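Local structure of transcriptional regulator (Thermus thermophilus, 2H0A) at residues A[16-21]-A[233-238]; A[24-30]-A[241-245]; A[155-159]-A[170-174]. The protein probably acts as a CcpA-like transcriptional repressor, with a periplasmic-binding-protein-like fold that in relatives binds small effectors. All blocks are in the same frame, centred on the assembly; numbering follows the deposited sequence.

Contact 1 of 3, residues A[16-21]-A[233-238]; sequences RLVEGI and VEAMGA
This buried helix–helix contact lies in the N-terminal subdomain, where helix 12-25 packs on the first turns of helix 233-248, and it is close because two glycines meet. Both segments are regular α-helix; the short axes run in broadly the same direction, cross at -46° and approach to 6.5 Å. The CA atoms of Gly20 and Glu234 are 3.9 Å apart. Backbone therefore lies against backbone: Gly20 CA is 3.3 Å from Glu234 O, and Gly237 CA 3.6 Å from Leu17 O, both as CA-H...O contacts. A third joins Glu234 CA to Arg16 O at 3.4 Å. There is no room for side chains here, since an ideal CB on Gly20 would fall 2.0 Å from Glu234 O and one on Gly237 2.1 Å from Leu17 O.

Apolar groups flank the glycines. Leu17 (tp) sets CD1 3.4 Å from Val233 CG1, and Ile21 (mt) puts CG1 3.4 Å from Gly237 O; both residues also reach the sheet, at Ala62 and Ile60 respectively. Toward the N-terminal ends a salt bridge forms, with Arg16 NH2 3.1 Å from Glu234 OE1. A weak hydrogen bond from Arg16 NE to Glu234 OE2, 3.4 Å long, supplements it. Val233 CG2 covers one guanidinium face, 3.6 Å from Arg16 NH1. The same guanidinium bonds to Asp216 O, His218 and Gln231 O. Parallel helices, a negative crossing angle and CA-H...O contacts through glycine recall the GASright type of packing, here in a LacI/GalR-like subdomain.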
loop_
_atom_site.group_PDB
_atom_site.type_symbol
_atom_site.label_atom_id
_atom_site.label_comp_id
_atom_site.label_asym_id
_atom_site.label_seq_id
_atom_site.Cartn_x
_atom_site.Cartn_y
_atom_site.Cartn_z
ATOM N N ARG A 16 5.225 2.822 -14.853
ATOM C CA ARG A 16 6.043 3.536 -15.835
ATOM C C ARG A 16 7.289 2.758 -16.220
ATOM O O ARG A 16 7.727 2.810 -17.366
ATOM C CB ARG A 16 6.471 4.897 -15.292
ATOM C CG ARG A 16 5.329 5.806 -14.893
ATOM C CD ARG A 16 5.872 7.013 -14.149
ATOM N NE ARG A 16 6.777 7.791 -14.988
ATOM C CZ ARG A 16 7.590 8.742 -14.539
ATOM N NH1 ARG A 16 7.615 9.044 -13.248
ATOM N NH2 ARG A 16 8.379 9.384 -15.386
ATOM N N LEU A 17 7.854 2.042 -15.254
ATOM C CA LEU A 17 9.064 1.259 -15.466
ATOM C C LEU A 17 8.813 0.151 -16.475
ATOM O O LEU A 17 9.606 -0.061 -17.387
ATOM C CB LEU A 17 9.532 0.654 -14.143
ATOM C CG LEU A 17 11.023 0.335 -14.036
ATOM C CD1 LEU A 17 11.816 1.637 -14.080
ATOM C CD2 LEU A 17 11.310 -0.401 -12.743
ATOM N N VAL A 18 7.692 -0.542 -16.309
ATOM C CA VAL A 18 7.313 -1.643 -17.186
ATOM C C VAL A 18 6.834 -1.155 -18.543
ATOM O O VAL A 18 7.022 -1.828 -19.553
ATOM C CB VAL A 18 6.209 -2.490 -16.549
ATOM C CG1 VAL A 18 5.684 -3.490 -17.559
ATOM C CG2 VAL A 18 6.742 -3.204 -15.318
ATOM N N GLU A 19 6.196 0.008 -18.575
ATOM C CA GLU A 19 5.748 0.549 -19.846
ATOM C C GLU A 19 7.015 0.761 -20.654
ATOM O O GLU A 19 7.042 0.531 -21.865
ATOM C CB GLU A 19 5.034 1.885 -19.654
ATOM C CG GLU A 19 4.504 2.492 -20.951
ATOM C CD GLU A 19 3.739 3.792 -20.725
ATOM O OE1 GLU A 19 2.744 3.771 -19.968
ATOM O OE2 GLU A 19 4.129 4.834 -21.305
ATOM N N GLY A 20 8.072 1.190 -19.961
ATOM C CA GLY A 20 9.348 1.428 -20.605
ATOM C C GLY A 20 9.963 0.151 -21.142
ATOM O O GLY A 20 10.557 0.154 -22.214
ATOM N N ILE A 21 9.819 -0.940 -20.398
ATOM C CA ILE A 21 10.359 -2.237 -20.798
ATOM C C ILE A 21 9.527 -2.854 -21.914
ATOM O O ILE A 21 10.071 -3.342 -22.905
ATOM C CB ILE A 21 10.375 -3.223 -19.614
ATOM C CG1 ILE A 21 11.341 -2.732 -18.534
ATOM C CG2 ILE A 21 10.758 -4.599 -20.101
ATOM C CD1 ILE A 21 11.324 -3.550 -17.266
ATOM N N VAL A 233 11.760 7.432 -15.676
ATOM C CA VAL A 233 11.458 6.033 -15.364
ATOM C C VAL A 233 11.226 5.096 -16.548
ATOM O O VAL A 233 11.707 3.968 -16.546
ATOM C CB VAL A 233 10.260 5.953 -14.391
ATOM C CG1 VAL A 233 10.100 4.545 -13.872
ATOM C CG2 VAL A 233 10.476 6.911 -13.231
ATOM N N GLU A 234 10.497 5.549 -17.557
ATOM C CA GLU A 234 10.262 4.713 -18.725
ATOM C C GLU A 234 11.590 4.460 -19.427
ATOM O O GLU A 234 11.934 3.314 -19.729
ATOM C CB GLU A 234 9.277 5.386 -19.686
ATOM C CG GLU A 234 7.928 5.696 -19.062
ATOM C CD GLU A 234 7.920 7.005 -18.292
ATOM O OE1 GLU A 234 8.924 7.308 -17.611
ATOM O OE2 GLU A 234 6.904 7.732 -18.357
ATOM N N ALA A 235 12.338 5.536 -19.670
ATOM C CA ALA A 235 13.643 5.439 -20.332
ATOM C C ALA A 235 14.569 4.512 -19.543
ATOM O O ALA A 235 15.404 3.808 -20.122
ATOM C CB ALA A 235 14.270 6.832 -20.464
ATOM N N MET A 236 14.418 4.523 -18.217
ATOM C CA MET A 236 15.222 3.670 -17.348
ATOM C C MET A 236 14.846 2.208 -17.591
ATOM O O MET A 236 15.710 1.339 -17.616
ATOM C CB MET A 236 15.000 4.042 -15.874
ATOM C CG MET A 236 15.601 5.390 -15.460
ATOM S SD MET A 236 15.260 5.857 -13.741
ATOM C CE MET A 236 16.111 4.551 -12.934
ATOM N N GLY A 237 13.550 1.952 -17.778
ATOM C CA GLY A 237 13.080 0.600 -18.045
ATOM C C GLY A 237 13.500 0.187 -19.446
ATOM O O GLY A 237 14.017 -0.915 -19.656
ATOM N N ALA A 238 13.275 1.080 -20.408
ATOM C CA ALA A 238 13.670 0.839 -21.798
ATOM C C ALA A 238 15.165 0.534 -21.901
ATOM O O ALA A 238 15.568 -0.366 -22.627
ATOM C CB ALA A 238 13.331 2.052 -22.664
#

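Contact 2 of 3, residues A[24-30]-A[241-245]; sequences VLLEQRY and AQLLL
Segment 24-30 carries the last part of helix 12-25 into a turn, whereas 241-245 is continuous α-helix within helix 233-248. In the turn, Tyr30 N bonds to Leu25 O at 3.0 Å and Arg29 N weakly to Leu26 O at 3.5 Å, with Arg29 in the left-handed helical region (phi/psi 63/33): the pattern of a Schellman motif. The backbones are nearest at Leu25 and Ala241, whose CA atoms are 6.3 Å apart, and the contact between the segments is made by side chains without any hydrogen bond.

Ala241 CB points into the interface, 3.6 Å from Val24 CG1 and 3.9 Å from Leu25 CG. One turn later Leu245 (mt) buries the largest area of any residue here. Its CD1 lies 3.3 Å from Gln28 CG and 4.4 Å from Val24 CG1, and its CG is 4.1 Å from Leu25 CD2. Leu245 CD2 sits over the face of the Tyr30 ring in a CH-pi contact, 4.0 Å from the centroid and 3.6 Å from CE1. Leu25 also packs on Ser3 of strand 2-6, and Gln28 OE1 bonds to Arg249. Tyr30 (chi1 -86°) reaches across to helix 233-248, where it also touches Met248, as the chain heads for strand 31-34 in the β-α-β unit that opens this periplasmic-binding-protein-like fold.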
loop_
_atom_site.group_PDB
_atom_site.type_symbol
_atom_site.label_atom_id
_atom_site.label_comp_id
_atom_site.label_asym_id
_atom_site.label_seq_id
_atom_site.Cartn_x
_atom_site.Cartn_y
_atom_site.Cartn_z
ATOM N N VAL A 24 10.006 -1.493 -25.316
ATOM C CA VAL A 24 11.197 -2.032 -25.951
ATOM C C VAL A 24 11.063 -3.504 -26.314
ATOM O O VAL A 24 10.998 -3.845 -27.490
ATOM C CB VAL A 24 12.441 -1.829 -25.054
ATOM C CG1 VAL A 24 13.651 -2.533 -25.643
ATOM C CG2 VAL A 24 12.729 -0.354 -24.919
ATOM N N LEU A 25 10.982 -4.367 -25.307
ATOM C CA LEU A 25 10.897 -5.806 -25.534
ATOM C C LEU A 25 9.887 -6.293 -26.570
ATOM O O LEU A 25 10.200 -7.193 -27.348
ATOM C CB LEU A 25 10.661 -6.521 -24.208
ATOM C CG LEU A 25 11.859 -6.491 -23.263
ATOM C CD1 LEU A 25 11.507 -7.251 -21.996
ATOM C CD2 LEU A 25 13.079 -7.110 -23.942
ATOM N N LEU A 26 8.692 -5.706 -26.589
ATOM C CA LEU A 26 7.670 -6.125 -27.544
ATOM C C LEU A 26 7.986 -5.711 -28.975
ATOM O O LEU A 26 7.369 -6.193 -29.915
ATOM C CB LEU A 26 6.292 -5.589 -27.149
ATOM C CG LEU A 26 5.760 -5.953 -25.755
ATOM C CD1 LEU A 26 4.350 -5.395 -25.618
ATOM C CD2 LEU A 26 5.756 -7.463 -25.529
ATOM N N GLU A 27 8.937 -4.807 -29.145
ATOM C CA GLU A 27 9.335 -4.378 -30.479
ATOM C C GLU A 27 10.237 -5.458 -31.080
ATOM O O GLU A 27 10.305 -5.626 -32.294
ATOM C CB GLU A 27 10.099 -3.052 -30.400
ATOM C CG GLU A 27 10.748 -2.628 -31.711
ATOM C CD GLU A 27 9.858 -1.734 -32.543
ATOM O OE1 GLU A 27 9.621 -0.584 -32.116
ATOM O OE2 GLU A 27 9.396 -2.177 -33.618
ATOM N N GLN A 28 10.923 -6.186 -30.204
ATOM C CA GLN A 28 11.838 -7.250 -30.600
ATOM C C GLN A 28 11.182 -8.615 -30.489
ATOM O O GLN A 28 11.860 -9.643 -30.467
ATOM C CB GLN A 28 13.095 -7.216 -29.727
ATOM C CG GLN A 28 13.885 -5.935 -29.872
ATOM C CD GLN A 28 14.205 -5.629 -31.318
ATOM O OE1 GLN A 28 14.656 -6.499 -32.061
ATOM N NE2 GLN A 28 13.983 -4.389 -31.725
ATOM N N ARG A 29 9.855 -8.607 -30.404
ATOM C CA ARG A 29 9.055 -9.825 -30.304
ATOM C C ARG A 29 9.272 -10.685 -29.057
ATOM O O ARG A 29 9.169 -11.908 -29.126
ATOM C CB ARG A 29 9.260 -10.693 -31.548
ATOM C CG ARG A 29 8.883 -10.018 -32.847
ATOM C CD ARG A 29 9.078 -10.954 -34.023
ATOM N NE ARG A 29 8.700 -10.318 -35.282
ATOM C CZ ARG A 29 8.655 -10.942 -36.457
ATOM N NH1 ARG A 29 8.967 -12.232 -36.540
ATOM N NH2 ARG A 29 8.292 -10.277 -37.549
ATOM N N TYR A 30 9.581 -10.061 -27.925
ATOM C CA TYR A 30 9.760 -10.820 -26.691
ATOM C C TYR A 30 8.524 -10.636 -25.821
ATOM O O TYR A 30 7.871 -9.592 -25.874
ATOM C CB TYR A 30 10.993 -10.350 -25.911
ATOM C CG TYR A 30 12.294 -10.997 -26.327
ATOM C CD1 TYR A 30 12.923 -10.645 -27.521
ATOM C CD2 TYR A 30 12.901 -11.958 -25.522
ATOM C CE1 TYR A 30 14.130 -11.233 -27.904
ATOM C CE2 TYR A 30 14.106 -12.556 -25.896
ATOM C CZ TYR A 30 14.714 -12.187 -27.084
ATOM O OH TYR A 30 15.904 -12.766 -27.451
ATOM N N ALA A 241 15.816 -2.843 -20.590
ATOM C CA ALA A 241 15.417 -3.850 -21.559
ATOM C C ALA A 241 16.494 -4.046 -22.636
ATOM O O ALA A 241 16.892 -5.178 -22.922
ATOM C CB ALA A 241 14.086 -3.453 -22.205
ATOM N N GLN A 242 16.967 -2.947 -23.223
ATOM C CA GLN A 242 17.985 -3.009 -24.271
ATOM C C GLN A 242 19.234 -3.762 -23.845
ATOM O O GLN A 242 19.731 -4.603 -24.585
ATOM C CB GLN A 242 18.377 -1.602 -24.727
ATOM C CG GLN A 242 19.482 -1.582 -25.791
ATOM C CD GLN A 242 19.059 -2.170 -27.141
ATOM O OE1 GLN A 242 19.908 -2.601 -27.929
ATOM N NE2 GLN A 242 17.755 -2.172 -27.419
ATOM N N LEU A 243 19.745 -3.452 -22.659
ATOM C CA LEU A 243 20.936 -4.120 -22.146
ATOM C C LEU A 243 20.672 -5.607 -22.084
ATOM O O LEU A 243 21.512 -6.408 -22.485
ATOM C CB LEU A 243 21.289 -3.618 -20.741
ATOM C CG LEU A 243 21.813 -2.189 -20.574
ATOM C CD1 LEU A 243 21.779 -1.807 -19.113
ATOM C CD2 LEU A 243 23.222 -2.086 -21.117
ATOM N N LEU A 244 19.494 -5.965 -21.580
ATOM C CA LEU A 244 19.097 -7.362 -21.451
ATOM C C LEU A 244 19.158 -8.065 -22.799
ATOM O O LEU A 244 19.712 -9.159 -22.906
ATOM C CB LEU A 244 17.680 -7.457 -20.888
ATOM C CG LEU A 244 17.197 -8.867 -20.554
ATOM C CD1 LEU A 244 18.044 -9.449 -19.441
ATOM C CD2 LEU A 244 15.744 -8.818 -20.145
ATOM N N LEU A 245 18.574 -7.430 -23.814
ATOM C CA LEU A 245 18.554 -7.954 -25.176
ATOM C C LEU A 245 19.962 -8.202 -25.661
ATOM O O LEU A 245 20.283 -9.282 -26.162
ATOM C CB LEU A 245 17.904 -6.962 -26.131
ATOM C CG LEU A 245 16.387 -6.956 -26.289
ATOM C CD1 LEU A 245 16.012 -5.877 -27.294
ATOM C CD2 LEU A 245 15.906 -8.326 -26.769
#

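Contact 3 of 3, residues A[155-159]-A[170-174]; sequences DRLYI and ALRHF
Asp155 lies in a short 3-10 turn, and Arg156 leads into the strand; its O is 3.8 Å from Phe174 CE1, while its guanidinium extends away to Pro151 O. Leu157 begins the extended backbone, its CB directed away from the helix and its side chain packed on Phe152 and Ala120. Tyr158 faces the helix with chi1 t and makes most of the contact. Its CB is 3.6 Å from Phe174 CE1, Ala170 CA sits over the ring face in a CH-pi contact 3.9 Å from the centroid, and CD1 lies 3.4 Å from His173 CD2, the two rings oblique at 42°. Ile159 CB again points away. Strand 157-159 and helix 170-174 run nearly antiparallel, at 148°, with axes 9.2 Å apart. Tyr158 OH reaches Arg168 of the second subunit through a weak hydrogen bond. This is the strand–helix half of a β-α-β crossover, which passes strand 116-121 to reach strand 182-185.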
loop_
_atom_site.group_PDB
_atom_site.type_symbol
_atom_site.label_atom_id
_atom_site.label_comp_id
_atom_site.label_asym_id
_atom_site.label_seq_id
_atom_site.Cartn_x
_atom_site.Cartn_y
_atom_site.Cartn_z
ATOM N N ASP A 155 14.383 19.101 12.896
ATOM C CA ASP A 155 13.156 19.597 13.508
ATOM C C ASP A 155 12.205 20.138 12.441
ATOM O O ASP A 155 11.113 20.603 12.752
ATOM C CB ASP A 155 13.458 20.687 14.537
ATOM C CG ASP A 155 13.835 22.006 13.895
ATOM O OD1 ASP A 155 14.866 22.048 13.188
ATOM O OD2 ASP A 155 13.096 23.000 14.095
ATOM N N ARG A 156 12.633 20.085 11.184
ATOM C CA ARG A 156 11.807 20.540 10.068
ATOM C C ARG A 156 11.588 19.375 9.117
ATOM O O ARG A 156 11.159 19.543 7.982
ATOM C CB ARG A 156 12.467 21.718 9.339
ATOM C CG ARG A 156 12.209 23.044 10.025
ATOM C CD ARG A 156 12.917 24.192 9.353
ATOM N NE ARG A 156 14.358 24.090 9.524
ATOM C CZ ARG A 156 15.230 24.200 8.528
ATOM N NH1 ARG A 156 14.798 24.421 7.288
ATOM N NH2 ARG A 156 16.526 24.060 8.769
ATOM N N LEU A 157 11.889 18.184 9.620
ATOM C CA LEU A 157 11.732 16.945 8.874
ATOM C C LEU A 157 10.525 16.171 9.384
ATOM O O LEU A 157 10.152 16.279 10.552
ATOM C CB LEU A 157 12.966 16.066 9.052
ATOM C CG LEU A 157 12.894 14.684 8.412
ATOM C CD1 LEU A 157 13.009 14.818 6.903
ATOM C CD2 LEU A 157 14.005 13.826 8.944
ATOM N N TYR A 158 9.911 15.393 8.501
ATOM C CA TYR A 158 8.776 14.578 8.892
ATOM C C TYR A 158 8.924 13.239 8.215
ATOM O O TYR A 158 9.172 13.165 7.016
ATOM C CB TYR A 158 7.454 15.208 8.469
ATOM C CG TYR A 158 6.252 14.557 9.125
ATOM C CD1 TYR A 158 5.892 14.870 10.431
ATOM C CD2 TYR A 158 5.476 13.629 8.437
ATOM C CE1 TYR A 158 4.793 14.287 11.028
ATOM C CE2 TYR A 158 4.373 13.037 9.031
ATOM C CZ TYR A 158 4.036 13.372 10.326
ATOM O OH TYR A 158 2.931 12.789 10.916
ATOM N N ILE A 159 8.778 12.179 8.996
ATOM C CA ILE A 159 8.893 10.834 8.466
ATOM C C ILE A 159 7.505 10.201 8.421
ATOM O O ILE A 159 6.733 10.303 9.380
ATOM C CB ILE A 159 9.834 9.984 9.351
ATOM C CG1 ILE A 159 11.156 10.734 9.561
ATOM C CG2 ILE A 159 10.092 8.635 8.693
ATOM C CD1 ILE A 159 12.087 10.089 10.561
ATOM N N ALA A 170 1.740 15.408 7.373
ATOM C CA ALA A 170 2.951 16.227 7.427
ATOM C C ALA A 170 2.722 17.737 7.338
ATOM O O ALA A 170 3.234 18.489 8.155
ATOM C CB ALA A 170 3.925 15.781 6.340
ATOM N N LEU A 171 1.965 18.191 6.350
ATOM C CA LEU A 171 1.705 19.620 6.235
ATOM C C LEU A 171 1.071 20.116 7.540
ATOM O O LEU A 171 1.369 21.207 8.023
ATOM C CB LEU A 171 0.764 19.902 5.062
ATOM C CG LEU A 171 0.340 21.367 4.901
ATOM C CD1 LEU A 171 1.569 22.223 4.637
ATOM C CD2 LEU A 171 -0.666 21.505 3.770
ATOM N N ARG A 172 0.192 19.296 8.103
ATOM C CA ARG A 172 -0.483 19.628 9.347
ATOM C C ARG A 172 0.569 19.779 10.448
ATOM O O ARG A 172 0.457 20.642 11.325
ATOM C CB ARG A 172 -1.471 18.513 9.699
ATOM C CG ARG A 172 -2.914 18.952 9.798
ATOM C CD ARG A 172 -3.157 19.769 11.059
ATOM N NE ARG A 172 -4.585 20.008 11.286
ATOM C CZ ARG A 172 -5.080 20.680 12.323
ATOM N NH1 ARG A 172 -4.266 21.191 13.244
ATOM N NH2 ARG A 172 -6.392 20.838 12.443
ATOM N N HIS A 173 1.593 18.928 10.384
ATOM C CA HIS A 173 2.685 18.942 11.348
ATOM C C HIS A 173 3.514 20.218 11.200
ATOM O O HIS A 173 3.805 20.902 12.185
ATOM C CB HIS A 173 3.591 17.730 11.132
ATOM C CG HIS A 173 4.764 17.692 12.052
ATOM N ND1 HIS A 173 4.646 17.410 13.396
ATOM C CD2 HIS A 173 6.076 17.944 11.836
ATOM C CE1 HIS A 173 5.834 17.490 13.966
ATOM N NE2 HIS A 173 6.719 17.813 13.041
ATOM N N PHE A 174 3.889 20.532 9.964
ATOM C CA PHE A 174 4.675 21.719 9.685
ATOM C C PHE A 174 3.934 23.010 10.045
ATOM O O PHE A 174 4.542 23.984 10.488
ATOM C CB PHE A 174 5.041 21.778 8.206
ATOM C CG PHE A 174 5.712 20.539 7.682
ATOM C CD1 PHE A 174 6.690 19.883 8.424
ATOM C CD2 PHE A 174 5.439 20.086 6.391
ATOM C CE1 PHE A 174 7.392 18.806 7.883
ATOM C CE2 PHE A 174 6.133 19.013 5.844
ATOM C CZ PHE A 174 7.113 18.374 6.588
#

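Overall arrangement
From the N terminus, strand 2-6 leads into helix 12-25, whose residues enter first contact 1 and then contact 2. Each contact closes a loop of more than 200 residues when helix 233-248 returns to the N-terminal subdomain. Their segments alternate along the chain, so the loops cross, and the two form one continuous helix interface: their centres are 11 Å apart, and Ala238 CB meets Val24 CG2 at 3.4 Å. Contact 3 is nested inside both loops and closes only a short one, in the C-terminal subdomain. Its centre is 32 Å from that of contact 1 and 43 Å from that of contact 2, across the chain's centre, beside the second subunit.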